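Local coordinates for protein guanidinopropionase (Pseudomonas aeruginosa, PDB 3NIQ) that hydrolyses 3-guanidinopropanoate to urea and beta-alanine with two manganese ions per subunit, and assembles as a homohexamer of the arginase family, at residues 145-150 with 266-271; 184-189 with 224-229. All coordinates share one frame; numbering follows the deposited sequence.

Contact 1. Residues 145-150 with 266-271; sequences VHFDAH and QQLVRG. With MN (manganese (II) ion), chain E; MN (manganese (II) ion), chain D.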
loop_
_atom_site.group_PDB
_atom_site.type_symbol
_atom_site.label_atom_id
_atom_site.label_comp_id
_atom_site.label_asym_id
_atom_site.label_seq_id
_atom_site.Cartn_x
_atom_site.Cartn_y
_atom_site.Cartn_z
ATOM N N VAL A 145 -32.674 -2.480 13.733
ATOM C CA VAL A 145 -31.682 -3.543 13.783
ATOM C C VAL A 145 -30.351 -2.856 13.476
ATOM O O VAL A 145 -30.165 -2.304 12.402
ATOM C CB VAL A 145 -31.919 -4.634 12.715
ATOM C CG1 VAL A 145 -30.836 -5.745 12.837
ATOM C CG2 VAL A 145 -33.330 -5.263 12.840
ATOM N N HIS A 146 -29.434 -2.901 14.432
ATOM C CA HIS A 146 -28.195 -2.139 14.391
ATOM C C HIS A 146 -27.006 -3.116 14.488
ATOM O O HIS A 146 -26.844 -3.806 15.489
ATOM C CB HIS A 146 -28.220 -1.162 15.576
ATOM C CG HIS A 146 -26.943 -0.418 15.807
ATOM N ND1 HIS A 146 -26.519 -0.050 17.068
ATOM C CD2 HIS A 146 -25.997 0.033 14.946
ATOM C CE1 HIS A 146 -25.361 0.586 16.979
ATOM N NE2 HIS A 146 -25.023 0.651 15.699
ATOM N N PHE A 147 -26.209 -3.195 13.430
ATOM C CA PHE A 147 -25.023 -4.072 13.375
ATOM C C PHE A 147 -23.796 -3.228 13.703
ATOM O O PHE A 147 -23.519 -2.252 12.996
ATOM C CB PHE A 147 -24.854 -4.621 11.951
ATOM C CG PHE A 147 -25.976 -5.491 11.496
ATOM C CD1 PHE A 147 -25.914 -6.858 11.665
ATOM C CD2 PHE A 147 -27.093 -4.940 10.874
ATOM C CE1 PHE A 147 -26.969 -7.684 11.230
ATOM C CE2 PHE A 147 -28.138 -5.741 10.442
ATOM C CZ PHE A 147 -28.081 -7.121 10.618
ATOM N N ASP A 148 -23.062 -3.576 14.759
ATOM C CA ASP A 148 -21.965 -2.729 15.205
ATOM C C ASP A 148 -21.039 -3.461 16.184
ATOM O O ASP A 148 -21.489 -4.322 16.951
ATOM C CB ASP A 148 -22.552 -1.479 15.898
ATOM C CG ASP A 148 -21.654 -0.244 15.804
ATOM O OD1 ASP A 148 -20.429 -0.322 16.038
ATOM O OD2 ASP A 148 -22.186 0.832 15.509
ATOM N N ALA A 149 -19.751 -3.107 16.173
ATOM C CA ALA A 149 -18.869 -3.526 17.259
ATOM C C ALA A 149 -19.145 -2.728 18.550
ATOM O O ALA A 149 -18.710 -3.134 19.632
ATOM C CB ALA A 149 -17.399 -3.390 16.854
ATOM N N HIS A 150 -19.849 -1.601 18.420
ATOM C CA HIS A 150 -20.091 -0.664 19.542
ATOM C C HIS A 150 -21.575 -0.267 19.688
ATOM O O HIS A 150 -22.281 -0.070 18.702
ATOM C CB HIS A 150 -19.264 0.615 19.362
ATOM C CG HIS A 150 -17.862 0.364 18.899
ATOM N ND1 HIS A 150 -17.500 0.403 17.568
ATOM C CD2 HIS A 150 -16.731 0.088 19.596
ATOM C CE1 HIS A 150 -16.210 0.126 17.461
ATOM N NE2 HIS A 150 -15.721 -0.060 18.676
ATOM N N GLN A 266 -24.221 -10.768 5.272
ATOM C CA GLN A 266 -25.159 -10.953 4.167
ATOM C C GLN A 266 -26.312 -11.853 4.603
ATOM O O GLN A 266 -27.472 -11.567 4.316
ATOM C CB GLN A 266 -24.456 -11.554 2.946
ATOM C CG GLN A 266 -23.575 -10.571 2.161
ATOM C CD GLN A 266 -22.871 -11.250 0.998
ATOM O OE1 GLN A 266 -22.149 -12.221 1.190
ATOM N NE2 GLN A 266 -23.071 -10.731 -0.214
ATOM N N GLN A 267 -25.995 -12.939 5.295
ATOM C CA GLN A 267 -27.041 -13.863 5.754
ATOM C C GLN A 267 -27.983 -13.165 6.739
ATOM O O GLN A 267 -29.199 -13.333 6.682
ATOM C CB GLN A 267 -26.435 -15.101 6.427
ATOM C CG GLN A 267 -25.586 -15.980 5.483
ATOM C CD GLN A 267 -24.809 -17.074 6.228
ATOM O OE1 GLN A 267 -24.297 -16.864 7.339
ATOM N NE2 GLN A 267 -24.693 -18.234 5.605
ATOM N N LEU A 268 -27.429 -12.372 7.645
ATOM C CA LEU A 268 -28.295 -11.702 8.625
ATOM C C LEU A 268 -29.196 -10.671 7.952
ATOM O O LEU A 268 -30.402 -10.608 8.232
ATOM C CB LEU A 268 -27.458 -11.081 9.738
ATOM C CG LEU A 268 -26.784 -12.146 10.609
ATOM C CD1 LEU A 268 -25.642 -11.535 11.404
ATOM C CD2 LEU A 268 -27.807 -12.764 11.567
ATOM N N VAL A 269 -28.627 -9.875 7.046
ATOM C CA VAL A 269 -29.411 -8.850 6.360
ATOM C C VAL A 269 -30.513 -9.472 5.477
ATOM O O VAL A 269 -31.666 -9.031 5.497
ATOM C CB VAL A 269 -28.496 -7.864 5.575
ATOM C CG1 VAL A 269 -29.308 -6.997 4.633
ATOM C CG2 VAL A 269 -27.757 -6.990 6.563
ATOM N N ARG A 270 -30.170 -10.506 4.723
ATOM C CA ARG A 270 -31.163 -11.208 3.901
ATOM C C ARG A 270 -32.369 -11.715 4.717
ATOM O O ARG A 270 -33.498 -11.659 4.255
ATOM C CB ARG A 270 -30.501 -12.372 3.155
ATOM C CG ARG A 270 -29.630 -11.897 1.977
ATOM C CD ARG A 270 -28.626 -12.969 1.558
ATOM N NE ARG A 270 -27.637 -12.432 0.632
ATOM C CZ ARG A 270 -26.679 -13.151 0.068
ATOM N NH1 ARG A 270 -26.598 -14.450 0.303
ATOM N NH2 ARG A 270 -25.814 -12.569 -0.765
ATOM N N GLY A 271 -32.115 -12.201 5.925
ATOM C CA GLY A 271 -33.165 -12.686 6.831
ATOM C C GLY A 271 -34.071 -11.595 7.393
ATOM O O GLY A 271 -35.041 -11.887 8.115
HETATM MN MN MN E . -18.777 0.865 15.578
HETATM MN MN MN D . -21.241 2.771 15.013
HETATM O O HOH W 1 -19.382 2.775 16.564
#

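Contact 2. Residues 184-189 with 224-229; sequences VQIGIR and AEARRV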
loop_
_atom_site.group_PDB
_atom_site.type_symbol
_atom_site.label_atom_id
_atom_site.label_comp_id
_atom_site.label_asym_id
_atom_site.label_seq_id
_atom_site.Cartn_x
_atom_site.Cartn_y
_atom_site.Cartn_z
ATOM N N VAL A 184 -32.442 -3.646 18.578
ATOM C CA VAL A 184 -31.565 -4.778 18.814
ATOM C C VAL A 184 -30.207 -4.486 18.155
ATOM O O VAL A 184 -30.148 -4.038 16.992
ATOM C CB VAL A 184 -32.197 -6.121 18.373
ATOM C CG1 VAL A 184 -32.607 -6.095 16.900
ATOM C CG2 VAL A 184 -31.221 -7.327 18.678
ATOM N N GLN A 185 -29.140 -4.692 18.928
ATOM C CA GLN A 185 -27.771 -4.395 18.489
ATOM C C GLN A 185 -26.991 -5.691 18.423
ATOM O O GLN A 185 -27.034 -6.478 19.361
ATOM C CB GLN A 185 -27.098 -3.399 19.435
ATOM C CG GLN A 185 -27.915 -2.109 19.630
ATOM C CD GLN A 185 -27.245 -1.169 20.601
ATOM O OE1 GLN A 185 -26.946 -1.544 21.736
ATOM N NE2 GLN A 185 -26.976 0.048 20.154
ATOM N N ILE A 186 -26.314 -5.925 17.292
ATOM C CA ILE A 186 -25.660 -7.197 17.028
ATOM C C ILE A 186 -24.180 -7.022 16.685
ATOM O O ILE A 186 -23.842 -6.255 15.770
ATOM C CB ILE A 186 -26.331 -7.923 15.829
ATOM C CG1 ILE A 186 -27.845 -8.068 16.047
ATOM C CG2 ILE A 186 -25.663 -9.277 15.623
ATOM C CD1 ILE A 186 -28.613 -8.588 14.861
ATOM N N GLY A 187 -23.309 -7.737 17.403
ATOM C CA GLY A 187 -21.890 -7.756 17.086
ATOM C C GLY A 187 -20.994 -7.052 18.096
ATOM O O GLY A 187 -19.777 -7.029 17.916
ATOM N N ILE A 188 -21.591 -6.494 19.157
ATOM C CA ILE A 188 -20.891 -5.707 20.158
ATOM C C ILE A 188 -19.702 -6.458 20.767
ATOM O O ILE A 188 -19.854 -7.593 21.210
ATOM C CB ILE A 188 -21.850 -5.259 21.302
ATOM C CG1 ILE A 188 -23.158 -4.663 20.740
ATOM C CG2 ILE A 188 -21.146 -4.277 22.230
ATOM C CD1 ILE A 188 -22.985 -3.403 19.908
ATOM N N ARG A 189 -18.526 -5.827 20.773
ATOM C CA ARG A 189 -17.304 -6.469 21.292
ATOM C C ARG A 189 -16.135 -5.492 21.533
ATOM O O ARG A 189 -16.134 -4.362 21.056
ATOM C CB ARG A 189 -16.833 -7.546 20.318
ATOM C CG ARG A 189 -16.331 -6.944 18.997
ATOM C CD ARG A 189 -15.953 -7.996 18.006
ATOM N NE ARG A 189 -15.375 -7.362 16.814
ATOM C CZ ARG A 189 -16.101 -6.895 15.803
ATOM N NH1 ARG A 189 -17.428 -7.029 15.814
ATOM N NH2 ARG A 189 -15.500 -6.338 14.761
ATOM N N ALA A 224 -33.786 -14.749 14.458
ATOM C CA ALA A 224 -35.064 -14.962 15.066
ATOM C C ALA A 224 -35.266 -13.996 16.224
ATOM O O ALA A 224 -36.290 -13.392 16.370
ATOM C CB ALA A 224 -35.164 -16.345 15.530
ATOM N N GLU A 225 -34.238 -13.828 17.004
ATOM C CA GLU A 225 -34.299 -12.899 18.129
ATOM C C GLU A 225 -34.433 -11.468 17.619
ATOM O O GLU A 225 -35.229 -10.683 18.149
ATOM C CB GLU A 225 -33.081 -13.055 19.047
ATOM C CG GLU A 225 -33.082 -12.111 20.248
ATOM C CD GLU A 225 -34.186 -12.429 21.254
ATOM O OE1 GLU A 225 -34.997 -13.361 20.996
ATOM O OE2 GLU A 225 -34.241 -11.735 22.297
ATOM N N ALA A 226 -33.674 -11.126 16.576
ATOM C CA ALA A 226 -33.771 -9.775 16.016
ATOM C C ALA A 226 -35.180 -9.480 15.506
ATOM O O ALA A 226 -35.715 -8.408 15.764
ATOM C CB ALA A 226 -32.745 -9.561 14.910
ATOM N N ARG A 227 -35.772 -10.423 14.770
ATOM C CA ARG A 227 -37.105 -10.195 14.183
ATOM C C ARG A 227 -38.173 -10.134 15.269
ATOM O O ARG A 227 -39.139 -9.381 15.156
ATOM C CB ARG A 227 -37.470 -11.272 13.163
ATOM C CG ARG A 227 -36.582 -11.284 11.934
ATOM C CD ARG A 227 -37.049 -12.354 10.958
ATOM N NE ARG A 227 -38.391 -12.061 10.466
ATOM C CZ ARG A 227 -38.671 -11.500 9.287
ATOM N NH1 ARG A 227 -37.706 -11.166 8.436
ATOM N NH2 ARG A 227 -39.936 -11.277 8.952
ATOM N N ARG A 228 -37.986 -10.931 16.320
ATOM C CA ARG A 228 -38.853 -10.868 17.496
ATOM C C ARG A 228 -38.834 -9.479 18.127
ATOM O O ARG A 228 -39.882 -8.951 18.504
ATOM C CB ARG A 228 -38.433 -11.907 18.545
ATOM C CG ARG A 228 -39.448 -12.055 19.689
ATOM C CD ARG A 228 -38.886 -12.802 20.885
ATOM N NE ARG A 228 -37.730 -12.133 21.493
ATOM C CZ ARG A 228 -37.785 -11.078 22.309
ATOM N NH1 ARG A 228 -38.948 -10.529 22.627
ATOM N NH2 ARG A 228 -36.659 -10.564 22.805
ATOM N N VAL A 229 -37.646 -8.884 18.255
ATOM C CA VAL A 229 -37.530 -7.572 18.910
ATOM C C VAL A 229 -38.255 -6.471 18.161
ATOM O O VAL A 229 -38.970 -5.667 18.763
ATOM C CB VAL A 229 -36.035 -7.136 19.132
ATOM C CG1 VAL A 229 -35.932 -5.609 19.419
ATOM C CG2 VAL A 229 -35.391 -7.935 20.271
#

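Contact 1. Residues 145-150 with 266-271
Phe147, the last residue of strand 142-147, meets two side chains of helix 262-270. Its CE1 lies 3.7 Å from Leu268 CB, and its CZ lies 4.1 Å from Val269 CG2. The ring crosses both aliphatic side chains at a slant. With CG anti to its carbonyl carbon (chi1 -64°), the Phe147 ring is turned so that its CE1 and CZ reach the helix. No hydrogen bond links the two segments; the contact is apolar and buried. Ile186 also touches Phe147, Phe214 packs on Leu268, and Met302 and Leu306 of helix 294-317 pack on Val269.

Past Phe147 the chain turns to metal binding. Asp148 bridges the two manganese ions, with OD1 2.1 Å from one and OD2 2.2 Å from the other. His150 ND1 binds the first of these ions at 2.4 Å, and a bound water bridges both ions. Two N-H groups hold the carboxylate. His146, a second-shell residue, donates from NE2 to the anti lone pair of Asp148 OD2 at 2.8 Å; the bond is bent (137° at the hydrogen), and the oxygen lies 25° out of the imidazole plane. The backbone N of His150 donates to Asp148 OD1 at 2.8 Å from above the carboxylate plane, forming an Asx turn. His126, Asp152, Asp240 and Asp242 complete the metal ligands. This is the binuclear manganese site at the C-terminal edge of the parallel sheet in the arginase alpha/beta fold.

Contact 2. Residues 184-189 with 224-229
Strand 184-188 and helix 224-229 run nearly antiparallel, at 161° between their directions, with axes 9.1 Å apart at closest approach. This is the layer packing of an alpha/beta fold, in which helix 211-230 packs on part of one face of the parallel sheet. Val184 carries most of the contact. Its CG1 stands between the backbone N and the carbonyl carbon (chi1 57°) and rests 4.0 Å from Ala226 CB. Val184 CB meets Val229 CG1 at 3.9 Å, one turn further along the helix. The approach is closest at Ala226, whose CA lies 6.1 Å from Val184 CA, consistent with its small side chain. Ile186 extends the packing more lightly, its CD1 reaching Ala226 CB at 4.2 Å. All four touching residues are buried.

Beyond the packing, Arg189 folds back, and its NH1 donates to Gly187 O at 3.2 Å; its guanidinium also bonds to backbone oxygens of Val243, Glu256 and Ile257. On the helix, Glu225 pairs with Arg207. Arg228 grips Glu225 side-on in a salt bridge: NE meets OE1 at 3.0 Å and NH2 meets OE2 at 2.7 Å, both oxygens in the guanidinium plane, the nitrogens above the carboxylate plane.

How the contacts relate
Contacts 1 and 2 have centres about 8 Å apart and share one parallel sheet. Strands 142-147 and 183-188 are neighbours in it, with a hydrogen bond of 2.8 Å from Ile186 N to His146 O. Gly271, just past the end of helix 262-270, accepts through its O from Arg227 NH1 of helix 211-230 at 2.8 Å. Along the chain, contact 2 is nested inside the loop closed by contact 1. Contact 1 includes metal ligands. In 184-189, Ile188 CD1 packs 3.4 Å from Asp148 O and equally near His150 C, on the backbone of two of them. The segment also reaches the site through Gln185 NE2, hydrogen-bonded to ND1 of His146, which in turn holds Asp148.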